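Local coordinates for probable spore coat polysaccharide biosynthesis protein E (Chromobacterium violaceum ATCC 12472, PDB 3G8R) that probably makes sialic-acid-type sugar phosphates as an N-acylneuraminate-9-phosphate synthase, and binds zinc in its barrel domain, at residues 107-118 with 130-141; 5-15 with 220-228. All coordinates share one frame; numbering follows the deposited sequence.

Contact 1 (107-118 with 130-141); sequences IEAHGIEIIKIA and RIARSDKPVVAS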
# COMPACT_ATOMS: atom_id res chain seq x y z
N ILE A 107 22.88 -3.73 27.92
CA ILE A 107 22.89 -3.16 26.57
C ILE A 107 23.89 -2.01 26.47
O ILE A 107 24.57 -1.92 25.47
CB ILE A 107 21.49 -2.68 26.13
CG1 ILE A 107 20.68 -3.82 25.49
CG2 ILE A 107 21.60 -1.50 25.14
CD1 ILE A 107 19.18 -3.57 25.51
N GLU A 108 23.98 -1.17 27.50
CA GLU A 108 24.92 -0.05 27.54
C GLU A 108 26.39 -0.52 27.46
O GLU A 108 27.18 -0.03 26.61
CB GLU A 108 24.75 0.78 28.81
CG GLU A 108 23.33 1.27 29.10
CD GLU A 108 23.01 2.62 28.49
OE1 GLU A 108 21.92 3.16 28.80
OE2 GLU A 108 23.84 3.15 27.71
N ALA A 109 26.73 -1.45 28.34
CA ALA A 109 28.07 -2.02 28.39
C ALA A 109 28.54 -2.58 27.03
O ALA A 109 29.74 -2.49 26.66
CB ALA A 109 28.12 -3.10 29.44
N HIS A 110 27.59 -3.15 26.30
CA HIS A 110 27.91 -3.81 25.06
C HIS A 110 28.02 -2.83 23.92
O HIS A 110 28.45 -3.19 22.83
CB HIS A 110 26.87 -4.86 24.80
CG HIS A 110 27.01 -6.06 25.68
ND1 HIS A 110 26.26 -7.21 25.50
CD2 HIS A 110 27.83 -6.31 26.73
CE1 HIS A 110 26.60 -8.10 26.41
NE2 HIS A 110 27.55 -7.58 27.16
N GLY A 111 27.68 -1.58 24.17
CA GLY A 111 27.71 -0.56 23.10
C GLY A 111 26.76 -0.90 21.95
O GLY A 111 27.08 -0.70 20.77
N ILE A 112 25.59 -1.43 22.31
CA ILE A 112 24.51 -1.64 21.38
C ILE A 112 23.97 -0.27 20.99
O ILE A 112 23.88 0.60 21.84
CB ILE A 112 23.43 -2.54 22.00
CG1 ILE A 112 23.87 -4.00 21.90
CG2 ILE A 112 22.08 -2.33 21.31
CD1 ILE A 112 23.63 -4.80 23.13
N GLU A 113 23.63 -0.08 19.71
CA GLU A 113 23.22 1.22 19.16
C GLU A 113 21.76 1.56 19.37
O GLU A 113 21.44 2.75 19.47
CB GLU A 113 23.52 1.28 17.66
CG GLU A 113 24.99 1.05 17.30
CD GLU A 113 25.20 0.76 15.81
OE1 GLU A 113 24.88 1.65 14.98
OE2 GLU A 113 25.68 -0.36 15.49
N ILE A 114 20.89 0.55 19.42
CA ILE A 114 19.41 0.74 19.47
C ILE A 114 18.62 -0.21 20.43
O ILE A 114 19.01 -1.36 20.68
CB ILE A 114 18.83 0.62 18.03
CG1 ILE A 114 19.40 1.71 17.11
CG2 ILE A 114 17.29 0.63 18.05
CD1 ILE A 114 19.05 1.57 15.61
N ILE A 115 17.51 0.29 20.97
CA ILE A 115 16.66 -0.47 21.88
C ILE A 115 15.32 -0.87 21.27
O ILE A 115 14.51 -0.01 20.97
CB ILE A 115 16.41 0.30 23.21
CG1 ILE A 115 17.70 0.41 24.01
CG2 ILE A 115 15.32 -0.39 24.07
CD1 ILE A 115 17.73 1.55 25.02
N LYS A 116 15.07 -2.16 21.08
CA LYS A 116 13.69 -2.53 20.74
C LYS A 116 12.92 -2.74 22.01
O LYS A 116 13.42 -3.34 22.95
CB LYS A 116 13.59 -3.78 19.87
CG LYS A 116 12.67 -3.58 18.68
CD LYS A 116 11.20 -3.94 18.89
CE LYS A 116 10.97 -5.44 18.64
NZ LYS A 116 9.61 -5.75 18.04
N ILE A 117 11.71 -2.23 22.06
CA ILE A 117 10.77 -2.64 23.07
C ILE A 117 9.83 -3.72 22.51
O ILE A 117 9.13 -3.48 21.53
CB ILE A 117 9.95 -1.44 23.52
CG1 ILE A 117 10.87 -0.39 24.13
CG2 ILE A 117 8.80 -1.85 24.48
CD1 ILE A 117 10.12 0.85 24.63
N ALA A 118 9.80 -4.89 23.12
CA ALA A 118 8.83 -5.89 22.71
C ALA A 118 7.39 -5.48 23.05
O ALA A 118 7.15 -4.68 23.95
CB ALA A 118 9.15 -7.22 23.36
N ARG A 130 13.36 2.93 32.90
CA ARG A 130 14.79 2.60 32.76
C ARG A 130 15.32 2.90 31.39
O ARG A 130 16.49 3.30 31.27
CB ARG A 130 15.15 1.16 33.11
CG ARG A 130 16.27 1.11 34.17
CD ARG A 130 17.75 1.03 33.71
NE ARG A 130 18.21 2.13 32.86
CZ ARG A 130 19.45 2.24 32.36
NH1 ARG A 130 20.39 1.34 32.64
NH2 ARG A 130 19.75 3.25 31.55
N ILE A 131 14.49 2.72 30.36
CA ILE A 131 14.90 2.94 28.97
C ILE A 131 14.99 4.43 28.68
O ILE A 131 15.89 4.90 28.00
CB ILE A 131 13.93 2.26 27.99
CG1 ILE A 131 14.07 0.73 28.10
CG2 ILE A 131 14.17 2.74 26.60
CD1 ILE A 131 13.03 -0.10 27.32
N ALA A 132 14.01 5.16 29.19
CA ALA A 132 13.94 6.61 28.99
C ALA A 132 15.19 7.30 29.50
O ALA A 132 15.67 8.22 28.89
CB ALA A 132 12.73 7.18 29.69
N ARG A 133 15.72 6.84 30.62
CA ARG A 133 16.93 7.45 31.13
C ARG A 133 18.16 6.98 30.35
O ARG A 133 19.27 7.17 30.79
CB ARG A 133 17.05 7.30 32.65
CG ARG A 133 17.54 5.98 33.21
CD ARG A 133 17.88 6.14 34.72
NE ARG A 133 16.68 6.06 35.56
CZ ARG A 133 16.35 5.00 36.32
NH1 ARG A 133 17.14 3.92 36.36
NH2 ARG A 133 15.22 5.03 37.03
N SER A 134 17.95 6.41 29.18
CA SER A 134 19.05 5.98 28.32
C SER A 134 19.18 7.04 27.24
O SER A 134 18.39 7.98 27.23
CB SER A 134 18.73 4.63 27.70
OG SER A 134 19.91 3.95 27.34
N ASP A 135 20.14 6.92 26.33
CA ASP A 135 20.26 7.96 25.29
C ASP A 135 20.37 7.42 23.84
O ASP A 135 20.96 8.03 22.92
CB ASP A 135 21.34 9.01 25.66
CG ASP A 135 20.83 10.07 26.69
OD1 ASP A 135 19.71 10.64 26.51
OD2 ASP A 135 21.55 10.37 27.69
N LYS A 136 19.75 6.27 23.64
CA LYS A 136 19.71 5.61 22.34
C LYS A 136 18.31 5.66 21.74
O LYS A 136 17.31 5.76 22.46
CB LYS A 136 20.16 4.16 22.50
CG LYS A 136 21.50 4.08 23.14
CD LYS A 136 21.53 3.06 24.25
CE LYS A 136 22.40 1.88 23.89
NZ LYS A 136 23.75 2.34 23.44
N PRO A 137 18.24 5.60 20.41
CA PRO A 137 16.99 5.51 19.67
C PRO A 137 16.12 4.33 20.14
O PRO A 137 16.63 3.35 20.67
CB PRO A 137 17.47 5.26 18.25
CG PRO A 137 18.80 5.90 18.20
CD PRO A 137 19.41 5.63 19.52
N VAL A 138 14.81 4.44 19.94
CA VAL A 138 13.90 3.39 20.42
C VAL A 138 12.94 2.93 19.34
O VAL A 138 12.41 3.73 18.53
CB VAL A 138 13.12 3.82 21.69
CG1 VAL A 138 12.09 2.78 22.10
CG2 VAL A 138 14.07 4.03 22.85
N VAL A 139 12.73 1.63 19.33
CA VAL A 139 11.87 0.97 18.38
C VAL A 139 10.88 0.15 19.22
O VAL A 139 11.28 -0.76 19.96
CB VAL A 139 12.69 0.06 17.52
CG1 VAL A 139 11.83 -0.61 16.51
CG2 VAL A 139 13.79 0.83 16.83
N ALA A 140 9.60 0.48 19.11
CA ALA A 140 8.63 -0.07 20.02
C ALA A 140 7.58 -0.86 19.27
O ALA A 140 7.06 -0.43 18.26
CB ALA A 140 8.00 1.05 20.81
N SER A 141 7.28 -2.05 19.73
CA SER A 141 6.26 -2.79 19.01
C SER A 141 5.00 -2.70 19.78
O SER A 141 5.03 -2.63 21.00
CB SER A 141 6.66 -4.24 18.80
OG SER A 141 7.47 -4.31 17.68

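Contact 2 (5-15 with 220-228); sequences KPLFIFEMANN and TVFEKHVGL. With ZN (zinc ion), chain C.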
# COMPACT_ATOMS: atom_id res chain seq x y z
N LYS A 5 17.86 4.11 2.90
CA LYS A 5 16.96 4.59 4.00
C LYS A 5 16.05 3.51 4.65
O LYS A 5 15.83 3.54 5.87
CB LYS A 5 16.12 5.81 3.59
CG LYS A 5 16.30 7.01 4.55
CD LYS A 5 15.63 8.29 4.00
CE LYS A 5 16.43 9.54 4.34
NZ LYS A 5 17.69 9.64 3.54
N PRO A 6 15.52 2.56 3.85
CA PRO A 6 14.76 1.54 4.56
C PRO A 6 15.69 0.81 5.50
O PRO A 6 16.85 0.60 5.17
CB PRO A 6 14.31 0.59 3.45
CG PRO A 6 14.32 1.36 2.27
CD PRO A 6 15.43 2.37 2.40
N LEU A 7 15.19 0.45 6.67
CA LEU A 7 16.02 -0.32 7.56
C LEU A 7 15.41 -1.68 7.80
O LEU A 7 14.24 -1.80 8.21
CB LEU A 7 16.22 0.42 8.88
CG LEU A 7 16.79 -0.38 10.06
CD1 LEU A 7 18.03 -1.05 9.74
CD2 LEU A 7 17.04 0.54 11.22
N PHE A 8 16.20 -2.72 7.56
CA PHE A 8 15.73 -4.05 7.85
C PHE A 8 16.44 -4.62 9.04
O PHE A 8 17.67 -4.49 9.17
CB PHE A 8 15.95 -4.97 6.67
CG PHE A 8 15.13 -4.62 5.50
CD1 PHE A 8 13.98 -5.33 5.22
CD2 PHE A 8 15.48 -3.55 4.69
CE1 PHE A 8 13.20 -5.00 4.16
CE2 PHE A 8 14.69 -3.22 3.62
CZ PHE A 8 13.54 -3.94 3.36
N ILE A 9 15.66 -5.28 9.90
CA ILE A 9 16.17 -5.86 11.12
C ILE A 9 15.97 -7.37 11.20
O ILE A 9 14.87 -7.89 10.96
CB ILE A 9 15.55 -5.21 12.35
CG1 ILE A 9 15.73 -3.69 12.30
CG2 ILE A 9 16.21 -5.74 13.58
CD1 ILE A 9 14.96 -2.97 13.39
N PHE A 10 17.04 -8.05 11.57
CA PHE A 10 17.02 -9.50 11.63
C PHE A 10 17.06 -9.95 13.05
O PHE A 10 18.07 -9.79 13.71
CB PHE A 10 18.21 -10.03 10.88
CG PHE A 10 18.34 -9.44 9.53
CD1 PHE A 10 17.36 -9.68 8.57
CD2 PHE A 10 19.43 -8.62 9.22
CE1 PHE A 10 17.46 -9.14 7.32
CE2 PHE A 10 19.56 -8.07 7.95
CZ PHE A 10 18.57 -8.32 7.00
N GLU A 11 15.94 -10.49 13.50
CA GLU A 11 15.77 -10.94 14.87
C GLU A 11 16.34 -12.33 15.03
O GLU A 11 15.87 -13.25 14.38
CB GLU A 11 14.29 -10.97 15.21
CG GLU A 11 13.95 -11.67 16.49
CD GLU A 11 14.12 -10.80 17.71
OE1 GLU A 11 15.28 -10.53 18.11
OE2 GLU A 11 13.08 -10.42 18.30
N MSE A 12 17.35 -12.48 15.87
CA MSE A 12 17.89 -13.81 16.14
C MSE A 12 17.03 -14.47 17.20
O MSE A 12 16.88 -15.68 17.20
CB MSE A 12 19.32 -13.74 16.65
CG MSE A 12 20.14 -15.00 16.44
SE MSE A 12 21.87 -14.71 16.89
CE MSE A 12 21.63 -14.39 18.61
N ALA A 13 16.47 -13.64 18.07
CA ALA A 13 15.76 -14.10 19.25
C ALA A 13 16.63 -15.13 19.94
O ALA A 13 17.77 -14.83 20.32
CB ALA A 13 14.41 -14.69 18.88
N ASN A 14 16.13 -16.35 20.08
CA ASN A 14 16.91 -17.35 20.75
C ASN A 14 17.36 -18.38 19.78
O ASN A 14 17.86 -19.41 20.18
CB ASN A 14 16.13 -17.96 21.91
CG ASN A 14 15.81 -16.93 22.98
OD1 ASN A 14 16.72 -16.30 23.51
ND2 ASN A 14 14.53 -16.74 23.29
N ASN A 15 17.21 -18.09 18.50
CA ASN A 15 17.56 -19.07 17.47
C ASN A 15 19.06 -19.35 17.33
O ASN A 15 19.47 -20.13 16.46
CB ASN A 15 16.98 -18.68 16.11
CG ASN A 15 15.49 -18.55 16.13
OD1 ASN A 15 14.78 -19.36 16.73
ND2 ASN A 15 14.98 -17.52 15.47
N THR A 220 8.96 1.90 7.06
CA THR A 220 10.33 2.30 6.71
C THR A 220 11.39 1.46 7.44
O THR A 220 12.59 1.60 7.24
CB THR A 220 10.46 3.75 7.07
OG1 THR A 220 9.99 4.51 5.96
CG2 THR A 220 11.91 4.19 7.44
N VAL A 221 10.90 0.58 8.31
CA VAL A 221 11.72 -0.27 9.18
C VAL A 221 10.99 -1.57 9.22
O VAL A 221 9.76 -1.61 9.33
CB VAL A 221 11.73 0.26 10.57
CG1 VAL A 221 12.42 -0.69 11.45
CG2 VAL A 221 12.37 1.65 10.60
N PHE A 222 11.74 -2.66 9.13
CA PHE A 222 11.13 -3.95 8.90
C PHE A 222 11.87 -4.96 9.69
O PHE A 222 13.08 -5.03 9.60
CB PHE A 222 11.18 -4.28 7.42
CG PHE A 222 10.44 -3.28 6.55
CD1 PHE A 222 9.05 -3.38 6.39
CD2 PHE A 222 11.11 -2.24 5.92
CE1 PHE A 222 8.35 -2.44 5.62
CE2 PHE A 222 10.44 -1.31 5.14
CZ PHE A 222 9.05 -1.40 4.99
N GLU A 223 11.16 -5.74 10.49
CA GLU A 223 11.80 -6.73 11.35
C GLU A 223 11.21 -8.07 11.04
O GLU A 223 9.99 -8.19 10.94
CB GLU A 223 11.53 -6.41 12.80
CG GLU A 223 12.27 -7.23 13.82
CD GLU A 223 11.81 -6.89 15.23
OE1 GLU A 223 11.99 -7.73 16.14
OE2 GLU A 223 11.24 -5.78 15.43
N LYS A 224 12.09 -9.06 10.89
CA LYS A 224 11.71 -10.43 10.65
C LYS A 224 12.63 -11.36 11.43
O LYS A 224 13.83 -11.09 11.53
CB LYS A 224 11.84 -10.73 9.17
CG LYS A 224 11.70 -12.19 8.79
CD LYS A 224 10.29 -12.53 8.30
CE LYS A 224 10.11 -12.12 6.83
NZ LYS A 224 8.85 -12.68 6.27
N HIS A 225 12.06 -12.43 12.00
CA HIS A 225 12.86 -13.44 12.70
C HIS A 225 13.64 -14.24 11.69
O HIS A 225 13.14 -14.52 10.61
CB HIS A 225 11.96 -14.41 13.46
CG HIS A 225 11.46 -13.87 14.76
ND1 HIS A 225 11.69 -14.50 15.96
CD2 HIS A 225 10.73 -12.76 15.04
CE1 HIS A 225 11.14 -13.79 16.94
NE2 HIS A 225 10.55 -12.74 16.40
N VAL A 226 14.87 -14.62 12.07
CA VAL A 226 15.79 -15.39 11.21
C VAL A 226 16.39 -16.54 11.98
O VAL A 226 16.41 -16.51 13.20
CB VAL A 226 16.95 -14.54 10.70
CG1 VAL A 226 16.45 -13.48 9.79
CG2 VAL A 226 17.76 -13.95 11.88
N GLY A 227 16.91 -17.53 11.25
CA GLY A 227 17.52 -18.70 11.84
C GLY A 227 18.20 -19.50 10.76
O GLY A 227 17.90 -19.34 9.59
N LEU A 228 19.14 -20.37 11.13
CA LEU A 228 19.83 -21.21 10.14
C LEU A 228 19.48 -22.69 10.34
O LEU A 228 19.87 -23.32 11.33
CB LEU A 228 21.35 -20.95 10.14
CG LEU A 228 22.34 -21.84 9.37
CD1 LEU A 228 22.16 -21.79 7.85
CD2 LEU A 228 23.76 -21.44 9.70
ZN ZN C . 9.17 -11.29 17.79

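Contact 1 (107-118 with 130-141)
Ile115 and Ile117 are joined to Pro137, Val139 and Ser141 by backbone bonds between parallel strands 114-117 and 138-141 of a beta-alpha-beta unit. Ile115 N reaches Pro137 O (3.2 Å) and Val139 N returns to Ile115 O (2.9 Å); Ile117 repeats the pattern with Val139 and Ser141.

Apolar packing fills the outer face of this pair. The CD1 end of Ile131, from helix 125-132, lies 4.0 Å from Ile115 CG2 and 3.9 Å from Ile117 CG1, while Ile117 CD1 meets Val138 CG1 at 3.7 Å. Branched side chains suit a strand under a helix, and the small Ala140 packs beside Ile117 and touches Phe122 from a loop.

Polar contacts hold both ends. Ser134 has OG opposite its backbone N (chi1 -156°) and donates to Glu108 OE1 at 2.6 Å, from above the carboxylate plane. Arg130 NH2 makes a long salt bridge to the same oxygen, the two planes only 11° apart; its firmer partner is Asp105. On the inner face, the bent chain of Lys116 passes Val139 and gives NZ to Ser141 OG (2.6 Å). With Glu223 as a second partner, this buried NZ is held by a hydroxyl and a carboxylate, which fixes its direction near the zinc.

Contact 2 (5-15 with 220-228)
Leu7, Ile9 and Glu11 pair with Val221, Glu223 and His225 where the first and last strands of the TIM barrel, 7-11 and 221-225, meet in parallel and close it. Six backbone hydrogen bonds alternate along the seam, from Leu7 N with Thr220 O (2.9 Å) to Val226 N with Glu11 O (2.9 Å).

Side chains pack more loosely where the strands begin, although the backbone bonds are as short there. Lys5 is exposed, suiting a long charged chain, and Pro6 and Thr220 are partly so; Leu7 CB lies 4.4 Å from Val221 CG2. Further along, both faces are buried. Outside, Phe8 and Phe222 run side by side, their rings slid apart with centroids 5.2 Å apart and planes at 26°; these flat groups fill the layer under helix 242-259, where both meet Trp248. Inside, the carboxylates of Glu11 and Glu223 approach to 3.6 Å (OE2 to OE1), suitable neighbours for lysines: Lys44 bridges to Glu11 and Lys116 to Glu223.

At the far end Asn15, the last residue of a type II' turn that starts at Met12, gives ND2 to Val226 O (2.9 Å). Glu11, with CG turned opposite its backbone N (chi1 168°) and a bend at chi2 (83°), lays its CG over the centre of the His225 ring, 3.5 Å from the centroid. His225 supplies the imidazole nitrogen that zinc needs, and His202 also binds the ion: His225 NE2 lies 2.4 Å from the metal.

The two contacts belong to one eight-stranded parallel barrel, their centres 16 Å apart. Contact 2 joins the first strand to the eighth and so spans nearly the whole barrel sequence; contact 1 falls within that span and joins the fourth strand to the fifth through a single crossover. The strand pairs therefore lie across the barrel from each other, yet they meet in its interior, where Lys116 NZ of contact 1 forms a 3.1 Å salt bridge to Glu223 OE2 of contact 2. Distant parts of the chain thus share one charged interior beside the zinc, consistent with a NeuB-type synthase barrel. The chain also carries a SAF-family region.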